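Local coordinates for protein A197 (Sulfolobus turreted icosahedral virus, PDB 2C0N) that probably acts as a viral glycosyltransferase of the GT-A fold, transferring a sugar from an activated donor to an acceptor, at residues 84-89 / 114-119; 88-91 / 96-99; 98-103 / 150-155; 105-110 / 182-187; 171-174 / 178-181. All coordinates share one frame; numbering follows the deposited sequence.

Interaction 1 of 5, residues 84-89 / 114-119; sequences VVCGYY and NGCGLG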
# COMPACT_ATOMS: atom_id res chain seq x y z
N VAL A 84 15.83 -7.07 22.12
CA VAL A 84 15.68 -6.68 20.71
C VAL A 84 16.19 -7.83 19.88
O VAL A 84 17.24 -8.42 20.19
CB VAL A 84 16.52 -5.45 20.39
CG1 VAL A 84 16.53 -5.14 18.89
CG2 VAL A 84 16.05 -4.25 21.22
N VAL A 85 15.42 -8.17 18.86
CA VAL A 85 15.80 -9.21 17.91
C VAL A 85 15.89 -8.57 16.51
O VAL A 85 14.93 -7.92 16.06
CB VAL A 85 14.81 -10.36 17.94
CG1 VAL A 85 15.15 -11.38 16.92
CG2 VAL A 85 14.79 -11.00 19.34
N CYS A 86 17.04 -8.73 15.86
CA CYS A 86 17.37 -8.05 14.58
C CYS A 86 17.31 -9.02 13.43
O CYS A 86 17.77 -10.13 13.55
CB CYS A 86 18.78 -7.52 14.62
SG CYS A 86 19.07 -6.43 16.00
N GLY A 87 16.74 -8.57 12.31
CA GLY A 87 16.80 -9.29 11.06
C GLY A 87 17.81 -8.73 10.07
O GLY A 87 18.33 -7.58 10.18
N TYR A 88 18.06 -9.52 9.05
CA TYR A 88 19.08 -9.20 8.07
C TYR A 88 18.56 -8.76 6.75
O TYR A 88 17.73 -9.43 6.16
CB TYR A 88 19.94 -10.43 7.80
CG TYR A 88 20.97 -10.71 8.86
CD1 TYR A 88 22.26 -10.14 8.78
CD2 TYR A 88 20.68 -11.54 9.91
CE1 TYR A 88 23.20 -10.38 9.73
CE2 TYR A 88 21.64 -11.82 10.87
CZ TYR A 88 22.90 -11.23 10.79
OH TYR A 88 23.86 -11.52 11.71
N TYR A 89 19.10 -7.65 6.29
CA TYR A 89 19.05 -7.24 4.90
C TYR A 89 20.37 -6.52 4.56
O TYR A 89 21.09 -6.03 5.45
CB TYR A 89 17.84 -6.37 4.64
CG TYR A 89 17.78 -5.12 5.48
CD1 TYR A 89 17.14 -5.12 6.71
CD2 TYR A 89 18.33 -3.93 5.02
CE1 TYR A 89 17.10 -3.99 7.49
CE2 TYR A 89 18.28 -2.77 5.82
CZ TYR A 89 17.65 -2.83 7.04
OH TYR A 89 17.59 -1.74 7.85
N ASN A 114 25.65 -5.72 18.75
CA ASN A 114 25.50 -4.42 19.45
C ASN A 114 24.26 -3.64 19.00
O ASN A 114 23.62 -2.93 19.78
CB ASN A 114 26.78 -3.57 19.30
CG ASN A 114 27.93 -4.09 20.13
OD1 ASN A 114 27.81 -4.24 21.35
ND2 ASN A 114 29.07 -4.32 19.49
N GLY A 115 23.90 -3.76 17.73
CA GLY A 115 22.68 -3.12 17.25
C GLY A 115 22.43 -3.40 15.78
O GLY A 115 23.07 -4.26 15.19
N CYS A 116 21.49 -2.65 15.22
CA CYS A 116 21.13 -2.74 13.82
C CYS A 116 20.54 -1.39 13.37
O CYS A 116 20.54 -0.45 14.15
CB CYS A 116 20.15 -3.89 13.62
SG CYS A 116 18.65 -3.77 14.52
N GLY A 117 20.07 -1.28 12.13
CA GLY A 117 19.56 0.02 11.59
C GLY A 117 18.10 0.41 11.84
O GLY A 117 17.62 1.45 11.32
N LEU A 118 17.43 -0.39 12.64
CA LEU A 118 16.00 -0.28 12.98
C LEU A 118 15.05 -0.48 11.80
O LEU A 118 13.90 -0.05 11.86
CB LEU A 118 15.69 1.06 13.69
CG LEU A 118 16.44 1.23 15.01
CD1 LEU A 118 16.24 2.66 15.57
CD2 LEU A 118 15.94 0.23 15.97
N GLY A 119 15.50 -1.15 10.75
CA GLY A 119 14.68 -1.41 9.60
C GLY A 119 14.03 -2.77 9.54
O GLY A 119 13.29 -3.03 8.62
O HOH W 1 18.04 -2.48 10.36
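Cys86 and Cys116 meet sulfur to sulfur, with Cys86 SG 3.1 Å from Cys116 SG. This is too long for a disulfide and short for two sulfurs in plain contact, so its exact nature is doubtful. Each sulfur also packs on the other's CB, with Cys86 SG 3.6 Å from Cys116 CB. The torsions bring the two together. Cys116 SG sits between its own backbone N and carbonyl carbon (chi1 60°), while Cys86 SG lies beside its backbone N. Both cysteines are buried, and Val99 packs against both.

In the GT-A fold seen here, strand 84-88 belongs to the large mixed sheet. Strand 115-116 pairs instead with strand 99-100 in a small antiparallel sheet. A classic beta bulge at Asn114 and Gly115, opposite Tyr100, marks the start of this second strand. The cysteines thus join the two sheets.

The polar link lies further along, at Tyr89. Its OH is 2.7 Å from water 1, and that water accepts a hydrogen bond from Gly119 N at 2.9 Å.

Direct packing accompanies the water. Tyr89 OH lies 3.4 Å from Gly119 CA, where there is no side chain to hold it off. The Tyr89 ring also touches Asp61, which probably belongs to the DXD motif of GT-A enzymes.

Interaction 2 of 5, residues 88-91 / 96-99; sequences YYYL and GYSV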
# COMPACT_ATOMS: atom_id res chain seq x y z
N TYR A 88 18.06 -9.52 9.05
CA TYR A 88 19.08 -9.20 8.07
C TYR A 88 18.56 -8.76 6.75
O TYR A 88 17.73 -9.43 6.16
CB TYR A 88 19.94 -10.43 7.80
CG TYR A 88 20.97 -10.71 8.86
CD1 TYR A 88 22.26 -10.14 8.78
CD2 TYR A 88 20.68 -11.54 9.91
CE1 TYR A 88 23.20 -10.38 9.73
CE2 TYR A 88 21.64 -11.82 10.87
CZ TYR A 88 22.90 -11.23 10.79
OH TYR A 88 23.86 -11.52 11.71
N TYR A 89 19.10 -7.65 6.29
CA TYR A 89 19.05 -7.24 4.90
C TYR A 89 20.37 -6.52 4.56
O TYR A 89 21.09 -6.03 5.45
CB TYR A 89 17.84 -6.37 4.64
CG TYR A 89 17.78 -5.12 5.48
CD1 TYR A 89 17.14 -5.12 6.71
CD2 TYR A 89 18.33 -3.93 5.02
CE1 TYR A 89 17.10 -3.99 7.49
CE2 TYR A 89 18.28 -2.77 5.82
CZ TYR A 89 17.65 -2.83 7.04
OH TYR A 89 17.59 -1.74 7.85
N TYR A 90 20.72 -6.51 3.28
CA TYR A 90 21.92 -5.84 2.81
C TYR A 90 21.65 -4.35 2.63
O TYR A 90 20.68 -3.96 1.97
CB TYR A 90 22.43 -6.42 1.49
CG TYR A 90 23.91 -6.29 1.41
CD1 TYR A 90 24.71 -7.23 2.05
CD2 TYR A 90 24.55 -5.20 0.77
CE1 TYR A 90 26.08 -7.13 2.06
CE2 TYR A 90 25.97 -5.10 0.78
CZ TYR A 90 26.71 -6.09 1.42
OH TYR A 90 28.09 -6.08 1.46
N LEU A 91 22.54 -3.54 3.18
CA LEU A 91 22.37 -2.09 3.15
C LEU A 91 22.54 -1.52 1.75
O LEU A 91 23.42 -1.94 0.97
CB LEU A 91 23.34 -1.43 4.14
CG LEU A 91 23.22 -1.79 5.63
CD1 LEU A 91 24.36 -1.25 6.47
CD2 LEU A 91 21.90 -1.28 6.21
N GLY A 96 27.48 -3.26 4.05
CA GLY A 96 27.36 -4.59 4.65
C GLY A 96 25.89 -4.85 4.99
O GLY A 96 24.99 -4.23 4.39
N TYR A 97 25.67 -5.77 5.92
CA TYR A 97 24.35 -6.10 6.43
C TYR A 97 23.89 -5.17 7.50
O TYR A 97 24.68 -4.45 8.08
CB TYR A 97 24.33 -7.51 6.97
CG TYR A 97 24.41 -8.54 5.88
CD1 TYR A 97 25.64 -9.10 5.52
CD2 TYR A 97 23.28 -8.95 5.21
CE1 TYR A 97 25.72 -10.06 4.51
CE2 TYR A 97 23.35 -9.89 4.20
CZ TYR A 97 24.56 -10.44 3.84
OH TYR A 97 24.62 -11.40 2.85
N SER A 98 22.58 -5.21 7.74
CA SER A 98 21.89 -4.32 8.68
C SER A 98 22.14 -4.53 10.17
O SER A 98 21.40 -3.98 10.97
CB SER A 98 20.40 -4.52 8.48
OG SER A 98 20.08 -5.91 8.61
N VAL A 99 23.12 -5.33 10.56
CA VAL A 99 23.42 -5.53 11.97
C VAL A 99 24.88 -5.26 12.17
O VAL A 99 25.67 -5.42 11.25
CB VAL A 99 23.08 -6.96 12.48
CG1 VAL A 99 21.66 -7.35 12.10
CG2 VAL A 99 24.04 -7.95 11.94
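Tyr97 holds its ring between two other tyrosines, each of which turns an edge to it. Tyr90 comes to one face in an edge-to-face pair, with centroids 4.9 Å apart and planes at 79°. Its CD1 lies over the centre of the Tyr97 ring. Tyr88 approaches the opposite face in an offset edge-to-face pair, with centroids 5.8 Å apart. Tyr97 CB lies at the edge of the Tyr88 ring. Val99 CG1 covers one face of Tyr88 as a CH-pi contact, and Val99 CG2 touches Tyr88 CE1 at 3.4 Å. The outer hydroxyls have partners too: Tyr88 OH bonds to Phe109 O and Tyr97 OH to Pro182 O.

This aromatic cluster sits on the connection from strand 84-88 to strand 99-100. The chain doubles back there with a single backbone bridge, Tyr90 to Tyr97. Leu91 N donates to Gly96 O at 2.8 Å, and Ser98 N donates to Tyr89 O at 2.9 Å. Gly96 O also lies over the centre of one face of Tyr90.

Ser98 faces the other way, toward Tyr89. Its CB sits 3.5 Å from the centroid of the Tyr89 ring, over the face. With chi1 at 54°, Ser98 OG is placed to accept from Tyr89 N at 3.1 Å, and the bond is nearly straight (164°). Ser98 OG also bonds to Gly87 O.

Interaction 3 of 5, residues 98-103 / 150-155; sequences SVYRKD and EDVYFF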
# COMPACT_ATOMS: atom_id res chain seq x y z
N SER A 98 22.58 -5.21 7.74
CA SER A 98 21.89 -4.32 8.68
C SER A 98 22.14 -4.53 10.17
O SER A 98 21.40 -3.98 10.97
CB SER A 98 20.40 -4.52 8.48
OG SER A 98 20.08 -5.91 8.61
N VAL A 99 23.12 -5.33 10.56
CA VAL A 99 23.42 -5.53 11.97
C VAL A 99 24.88 -5.26 12.17
O VAL A 99 25.67 -5.42 11.25
CB VAL A 99 23.08 -6.96 12.48
CG1 VAL A 99 21.66 -7.35 12.10
CG2 VAL A 99 24.04 -7.95 11.94
N TYR A 100 25.25 -4.82 13.36
CA TYR A 100 26.67 -4.53 13.64
C TYR A 100 27.14 -4.96 15.00
O TYR A 100 26.37 -4.99 15.97
CB TYR A 100 26.96 -3.05 13.44
CG TYR A 100 26.21 -2.14 14.38
CD1 TYR A 100 26.71 -1.86 15.66
CD2 TYR A 100 25.02 -1.53 13.98
CE1 TYR A 100 26.03 -1.01 16.50
CE2 TYR A 100 24.34 -0.68 14.84
CZ TYR A 100 24.85 -0.43 16.09
OH TYR A 100 24.18 0.43 16.95
N ARG A 101 28.43 -5.31 15.06
CA ARG A 101 29.16 -5.39 16.32
C ARG A 101 30.15 -4.24 16.30
O ARG A 101 29.80 -3.14 16.70
CB ARG A 101 29.79 -6.76 16.51
CG ARG A 101 28.72 -7.83 16.70
CD ARG A 101 29.27 -9.22 16.76
NE ARG A 101 29.80 -9.63 15.47
CZ ARG A 101 30.37 -10.81 15.22
NH1 ARG A 101 30.51 -11.71 16.19
NH2 ARG A 101 30.81 -11.07 13.99
N LYS A 102 31.35 -4.45 15.75
CA LYS A 102 32.31 -3.33 15.64
C LYS A 102 32.01 -2.49 14.41
O LYS A 102 32.25 -1.28 14.41
CB LYS A 102 33.76 -3.84 15.61
CG LYS A 102 34.24 -4.38 16.95
CD LYS A 102 35.71 -4.06 17.22
CE LYS A 102 36.17 -4.59 18.58
NZ LYS A 102 37.53 -4.10 19.00
N ASP A 103 31.47 -3.14 13.38
CA ASP A 103 31.04 -2.47 12.17
C ASP A 103 29.89 -3.27 11.53
O ASP A 103 29.55 -4.35 12.01
CB ASP A 103 32.21 -2.33 11.21
CG ASP A 103 31.93 -1.38 10.05
OD1 ASP A 103 30.93 -0.60 10.12
OD2 ASP A 103 32.71 -1.42 9.07
N GLU A 150 19.34 7.72 14.59
CA GLU A 150 18.59 7.33 15.76
C GLU A 150 18.80 5.86 16.08
O GLU A 150 18.51 5.44 17.20
CB GLU A 150 17.11 7.65 15.56
CG GLU A 150 16.34 6.71 14.63
CD GLU A 150 16.56 6.97 13.14
OE1 GLU A 150 17.30 7.91 12.73
OE2 GLU A 150 15.95 6.19 12.38
N ASP A 151 19.27 5.10 15.09
CA ASP A 151 19.61 3.69 15.24
C ASP A 151 20.82 3.46 16.15
O ASP A 151 20.71 2.76 17.15
CB ASP A 151 19.82 3.03 13.88
CG ASP A 151 20.85 3.72 13.00
OD1 ASP A 151 21.15 4.92 13.18
OD2 ASP A 151 21.33 3.04 12.07
N VAL A 152 21.97 4.08 15.83
CA VAL A 152 23.16 3.98 16.69
C VAL A 152 22.90 4.66 18.03
O VAL A 152 23.31 4.15 19.08
CB VAL A 152 24.43 4.54 16.02
CG1 VAL A 152 25.62 4.54 16.98
CG2 VAL A 152 24.75 3.69 14.80
N TYR A 153 22.19 5.78 18.01
CA TYR A 153 21.80 6.43 19.26
C TYR A 153 21.01 5.48 20.16
O TYR A 153 21.35 5.31 21.33
CB TYR A 153 20.96 7.68 19.00
CG TYR A 153 20.38 8.30 20.25
CD1 TYR A 153 19.15 7.85 20.75
CD2 TYR A 153 21.05 9.31 20.96
CE1 TYR A 153 18.60 8.38 21.89
CE2 TYR A 153 20.49 9.86 22.13
CZ TYR A 153 19.25 9.38 22.57
OH TYR A 153 18.66 9.87 23.70
N PHE A 154 19.97 4.87 19.59
CA PHE A 154 19.07 3.99 20.35
C PHE A 154 19.85 2.89 21.07
O PHE A 154 19.73 2.69 22.29
CB PHE A 154 18.06 3.34 19.42
CG PHE A 154 17.18 2.35 20.08
CD1 PHE A 154 17.41 1.00 19.92
CD2 PHE A 154 16.13 2.76 20.87
CE1 PHE A 154 16.59 0.08 20.54
CE2 PHE A 154 15.31 1.86 21.51
CZ PHE A 154 15.53 0.53 21.35
N PHE A 155 20.68 2.19 20.31
CA PHE A 155 21.50 1.12 20.86
C PHE A 155 22.61 1.59 21.80
O PHE A 155 22.89 0.95 22.85
CB PHE A 155 22.03 0.27 19.71
CG PHE A 155 20.96 -0.53 19.06
CD1 PHE A 155 20.46 -1.62 19.66
CD2 PHE A 155 20.41 -0.15 17.83
CE1 PHE A 155 19.44 -2.37 19.07
CE2 PHE A 155 19.39 -0.87 17.25
CZ PHE A 155 18.89 -1.97 17.85
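Tyr100 touches the helix that begins at Glu150 with the very end of its side chain. It has the most surface buried here by a wide margin. Its CG stands between the backbone N and the carbonyl carbon (chi1 63°), and from there the ring extends across to the helix. The OH settles against the helix surface, 3.5 Å from Phe155 CB and 3.7 Å from Val152 CA.

Val152 borders the hydroxyl with one methyl, CG2, 3.9 Å from Tyr100 OH. The same methyl lies 4.3 Å from Tyr100 CZ. A bound dioxane molecule, probably from the crystallisation liquor, is about 3 Å from the Val152 side chain.

Phe155 follows one turn later. Its ring lies oblique to the hydroxyl, and Phe154 CD1 covers one of its faces. Phe155 also packs on Val84 and Thr162 of the large sheet, so the helix touches both sheets of the fold here. At its other end, Tyr100 is paired through its backbone with Asn114 and Gly115, and its ring meets Trp104 edge-to-face.

The hydroxyl meets mainly carbon on the helix, with Asp151 O 4.2 Å away. The contact therefore rests on van der Waals packing rather than on polar bonds.

Interaction 4 of 5, residues 105-110 / 182-187; sequences EKEIFD and PDRKLI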
# COMPACT_ATOMS: atom_id res chain seq x y z
N GLU A 105 28.05 -5.86 9.67
CA GLU A 105 28.51 -7.23 9.45
C GLU A 105 28.67 -7.53 7.97
O GLU A 105 27.91 -7.04 7.14
CB GLU A 105 27.57 -8.24 10.08
CG GLU A 105 27.53 -8.17 11.61
CD GLU A 105 28.87 -8.42 12.24
OE1 GLU A 105 29.57 -9.32 11.74
OE2 GLU A 105 29.22 -7.74 13.25
N LYS A 106 29.69 -8.32 7.66
CA LYS A 106 29.95 -8.71 6.27
C LYS A 106 29.20 -10.01 5.90
O LYS A 106 28.92 -10.26 4.73
CB LYS A 106 31.45 -8.84 6.04
CG LYS A 106 32.19 -7.52 6.19
CD LYS A 106 31.89 -6.54 5.03
CE LYS A 106 33.14 -5.66 4.73
NZ LYS A 106 33.04 -4.82 3.44
N GLU A 107 28.86 -10.81 6.91
CA GLU A 107 28.21 -12.09 6.69
C GLU A 107 27.07 -12.30 7.72
O GLU A 107 27.08 -11.71 8.81
CB GLU A 107 29.23 -13.24 6.80
CG GLU A 107 30.39 -13.20 5.75
CD GLU A 107 29.89 -13.29 4.28
OE1 GLU A 107 28.73 -13.72 4.07
OE2 GLU A 107 30.67 -12.96 3.33
N ILE A 108 26.11 -13.14 7.35
CA ILE A 108 24.95 -13.46 8.19
C ILE A 108 25.31 -14.50 9.23
O ILE A 108 25.93 -15.49 8.91
CB ILE A 108 23.77 -14.00 7.32
CG1 ILE A 108 23.32 -12.92 6.34
CG2 ILE A 108 22.59 -14.38 8.20
CD1 ILE A 108 22.36 -13.40 5.25
N PHE A 109 24.95 -14.25 10.48
CA PHE A 109 25.12 -15.25 11.54
C PHE A 109 24.09 -15.07 12.65
O PHE A 109 23.54 -13.93 12.85
CB PHE A 109 26.54 -15.17 12.12
CG PHE A 109 26.81 -13.88 12.82
CD1 PHE A 109 26.45 -13.71 14.14
CD2 PHE A 109 27.37 -12.83 12.15
CE1 PHE A 109 26.68 -12.52 14.79
CE2 PHE A 109 27.59 -11.63 12.78
CZ PHE A 109 27.25 -11.47 14.11
N ASP A 110 23.83 -16.18 13.37
CA ASP A 110 23.03 -16.14 14.58
C ASP A 110 23.94 -15.82 15.72
O ASP A 110 24.87 -16.56 15.98
CB ASP A 110 22.40 -17.49 14.92
CG ASP A 110 21.24 -17.82 14.06
OD1 ASP A 110 20.22 -17.10 14.12
OD2 ASP A 110 21.35 -18.82 13.30
N PRO A 182 19.24 -10.98 0.33
CA PRO A 182 20.22 -11.30 1.39
C PRO A 182 21.48 -12.06 0.94
O PRO A 182 22.45 -12.11 1.68
CB PRO A 182 19.41 -12.14 2.40
CG PRO A 182 18.02 -12.07 2.01
CD PRO A 182 17.90 -11.51 0.62
N ASP A 183 21.47 -12.65 -0.26
CA ASP A 183 22.65 -13.33 -0.83
C ASP A 183 23.49 -12.37 -1.66
O ASP A 183 24.30 -12.82 -2.46
CB ASP A 183 22.28 -14.45 -1.79
CG ASP A 183 21.61 -15.62 -1.13
OD1 ASP A 183 22.06 -16.05 -0.06
OD2 ASP A 183 20.66 -16.15 -1.76
N ARG A 184 23.26 -11.06 -1.49
CA ARG A 184 24.00 -9.97 -2.14
C ARG A 184 23.86 -9.99 -3.66
O ARG A 184 24.82 -9.70 -4.37
CB ARG A 184 25.47 -10.01 -1.77
CG ARG A 184 25.72 -9.90 -0.31
CD ARG A 184 27.18 -9.98 -0.02
NE ARG A 184 27.64 -11.36 -0.18
CZ ARG A 184 27.74 -12.25 0.81
NH1 ARG A 184 27.46 -11.92 2.07
NH2 ARG A 184 28.18 -13.48 0.54
N LYS A 185 22.70 -10.37 -4.14
CA LYS A 185 22.42 -10.36 -5.55
C LYS A 185 21.29 -9.39 -5.76
O LYS A 185 20.59 -9.04 -4.83
CB LYS A 185 22.05 -11.78 -6.01
CG LYS A 185 23.22 -12.80 -5.86
CD LYS A 185 23.73 -13.39 -7.17
CE LYS A 185 24.77 -12.51 -7.90
NZ LYS A 185 26.13 -12.51 -7.28
N LEU A 186 21.12 -8.93 -6.97
CA LEU A 186 19.95 -8.10 -7.29
C LEU A 186 18.82 -8.99 -7.79
O LEU A 186 19.05 -9.86 -8.63
CB LEU A 186 20.37 -7.13 -8.37
CG LEU A 186 19.70 -5.79 -8.56
CD1 LEU A 186 19.77 -4.94 -7.30
CD2 LEU A 186 20.45 -5.13 -9.74
N ILE A 187 17.61 -8.78 -7.30
CA ILE A 187 16.45 -9.56 -7.74
C ILE A 187 15.41 -8.59 -8.22
O ILE A 187 15.50 -7.41 -7.93
CB ILE A 187 15.90 -10.48 -6.61
CG1 ILE A 187 15.41 -9.69 -5.40
CG2 ILE A 187 16.94 -11.48 -6.26
CD1 ILE A 187 13.98 -9.20 -5.52
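Ile108 and Pro182 bring the two backbones nearest, yet their CA atoms are still 8.6 Å apart, so side chains must bridge the gap. The main bridge is a salt bridge between Glu107 and Arg184. Arg184 NH1 donates to Glu107 OE1 at 3.0 Å, with an N-H...O angle of 149°. The two flat groups stand almost perpendicular, with planes 87° apart, and NH1 meets OE1 from above the carboxylate plane. OE1 lies at the guanidinium edge, a little tilted from its plane. One nitrogen carries the bond. Arg184 NH2 stays 3.6 Å from Glu107 OE1, so this is not a paired, side-on bridge. Both chains bend to meet, Glu107 at chi2 and Arg184 at chi3 (-74°).

Beneath the charges lies a small apolar touch. Ile108 CD1 reaches 4.3 Å from Pro182 CB and 3.8 Å from Pro182 O. Ile108 and Tyr97 also pack on each other.

The bridge lies at the surface, where solvent would be expected to weaken it. It ties two connections of the fold. One is the loop between strands 99-100 and 111-112. The other is the turn joining antiparallel strands 178-180 and 186-188 of the large sheet, in which Arg184 has positive phi. This is a loop-to-loop salt bridge with a single bond, at the surface of the GT-A fold.

Interaction 5 of 5, residues 171-174 / 178-181; sequences YHFI and LALS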
# COMPACT_ATOMS: atom_id res chain seq x y z
N TYR A 171 14.46 -8.72 1.61
CA TYR A 171 14.96 -7.94 0.48
C TYR A 171 14.99 -6.47 0.86
O TYR A 171 14.12 -6.01 1.62
CB TYR A 171 14.03 -8.10 -0.72
CG TYR A 171 13.84 -9.53 -1.12
CD1 TYR A 171 14.89 -10.28 -1.63
CD2 TYR A 171 12.62 -10.15 -0.92
CE1 TYR A 171 14.71 -11.60 -1.98
CE2 TYR A 171 12.43 -11.45 -1.25
CZ TYR A 171 13.46 -12.18 -1.77
OH TYR A 171 13.18 -13.48 -2.04
N HIS A 172 15.92 -5.71 0.25
CA HIS A 172 16.04 -4.28 0.47
C HIS A 172 15.84 -3.64 -0.89
O HIS A 172 16.71 -3.67 -1.73
CB HIS A 172 17.42 -3.95 1.06
CG HIS A 172 17.49 -2.64 1.78
ND1 HIS A 172 16.38 -1.89 2.11
CD2 HIS A 172 18.56 -1.95 2.23
CE1 HIS A 172 16.77 -0.78 2.71
NE2 HIS A 172 18.08 -0.81 2.83
N PHE A 173 14.65 -3.14 -1.12
CA PHE A 173 14.27 -2.60 -2.40
C PHE A 173 14.89 -1.27 -2.70
O PHE A 173 14.98 -0.40 -1.83
CB PHE A 173 12.74 -2.52 -2.49
CG PHE A 173 12.14 -3.80 -2.87
CD1 PHE A 173 11.91 -4.81 -1.93
CD2 PHE A 173 11.89 -4.08 -4.19
CE1 PHE A 173 11.40 -6.05 -2.31
CE2 PHE A 173 11.40 -5.33 -4.59
CZ PHE A 173 11.15 -6.34 -3.63
N ILE A 174 15.33 -1.13 -3.95
CA ILE A 174 15.97 0.07 -4.44
C ILE A 174 14.93 0.94 -5.13
O ILE A 174 14.76 2.10 -4.80
CB ILE A 174 17.16 -0.25 -5.37
CG1 ILE A 174 18.19 -1.13 -4.64
CG2 ILE A 174 17.85 1.01 -5.82
CD1 ILE A 174 19.13 -1.88 -5.62
N LEU A 178 13.24 -3.63 -8.11
CA LEU A 178 14.58 -4.16 -7.96
C LEU A 178 15.04 -4.07 -6.52
O LEU A 178 14.93 -3.02 -5.88
CB LEU A 178 15.53 -3.39 -8.84
CG LEU A 178 15.51 -3.71 -10.32
CD1 LEU A 178 16.24 -2.66 -11.13
CD2 LEU A 178 16.14 -5.12 -10.62
N ALA A 179 15.58 -5.18 -6.03
CA ALA A 179 16.05 -5.27 -4.66
C ALA A 179 17.36 -6.00 -4.51
O ALA A 179 17.76 -6.87 -5.31
CB ALA A 179 15.02 -5.97 -3.83
N LEU A 180 18.05 -5.63 -3.44
CA LEU A 180 19.20 -6.38 -2.95
C LEU A 180 18.71 -7.52 -2.12
O LEU A 180 18.01 -7.33 -1.15
CB LEU A 180 20.10 -5.50 -2.09
CG LEU A 180 20.96 -4.49 -2.82
CD1 LEU A 180 21.67 -3.66 -1.76
CD2 LEU A 180 21.90 -5.22 -3.77
N SER A 181 19.08 -8.73 -2.50
CA SER A 181 18.68 -9.91 -1.78
C SER A 181 19.66 -10.18 -0.65
O SER A 181 20.77 -9.65 -0.62
CB SER A 181 18.66 -11.12 -2.72
OG SER A 181 19.97 -11.49 -2.99
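Phe173 and Ala179 face each other in a beta hairpin, formed by the end of strand 162-173 and strand 178-180. They are an antiparallel non-hydrogen-bonded pair with CA atoms 3.9 Å apart. The next pair, His172 with Leu180, is hydrogen-bonded in both directions: His172 N gives to Leu180 O and Leu180 N to His172 O. Near the turn, Ile174 N donates to Leu178 O at 2.7 Å, and the bond is close to straight (170°). The short strand segments are well twisted, running at 132° to each other.

The Phe173 side chain shows how the strands pack. Its CB lies 4.1 Å from Leu178 O. CG then comes over Ala179 CB at 3.7 Å. On one side of the ring, CD2 lies 3.6 Å from Leu178 O and also touches the Ala179 methyl. On the other side, CD1 touches that methyl too. Further out, CE1 and CE2 keep the same methyl beneath them. At the tip, CZ is still 3.9 Å from Ala179 CB. The near-equal distances mean that the methyl sits under the ring centre.

Tyr171 adds to the same patch, with its CB against Ala179 CB. Its ring edge reaches Ser181, whose OG is bonded to Lys185 O. The other side of the hairpin carries His172 and Leu180. There the His172 ring meets Tyr89 edge-to-face. Ala179 CB itself stands 3.5 Å from the centroid of the Phe173 ring, only 6° off the ring normal, a CH-pi contact.

In the fold
Interactions 1 and 2 share Tyr88 and Tyr89, and their centres are 8 Å apart. Ser98 ties them further through Gly87 O and Gly117 N. Interaction 3 continues from the 96-99 segment, and Phe155 CE2 touches Cys116 O at 3.3 Å. Interactions 2 and 4 are closest, with centres 7 Å apart, and Tyr97 CE1 packs on Lys106 O at 3.2 Å. Interaction 5 joins interaction 4 through Ile187 N and Ala179 O, and meets interactions 1 and 2 where Tyr89 touches His172. Near that junction, Asp61 and Asp63 probably mark the DXD motif. The nickel ion is bound by His198 and His200 of the C-terminal histidine run, outside these segments.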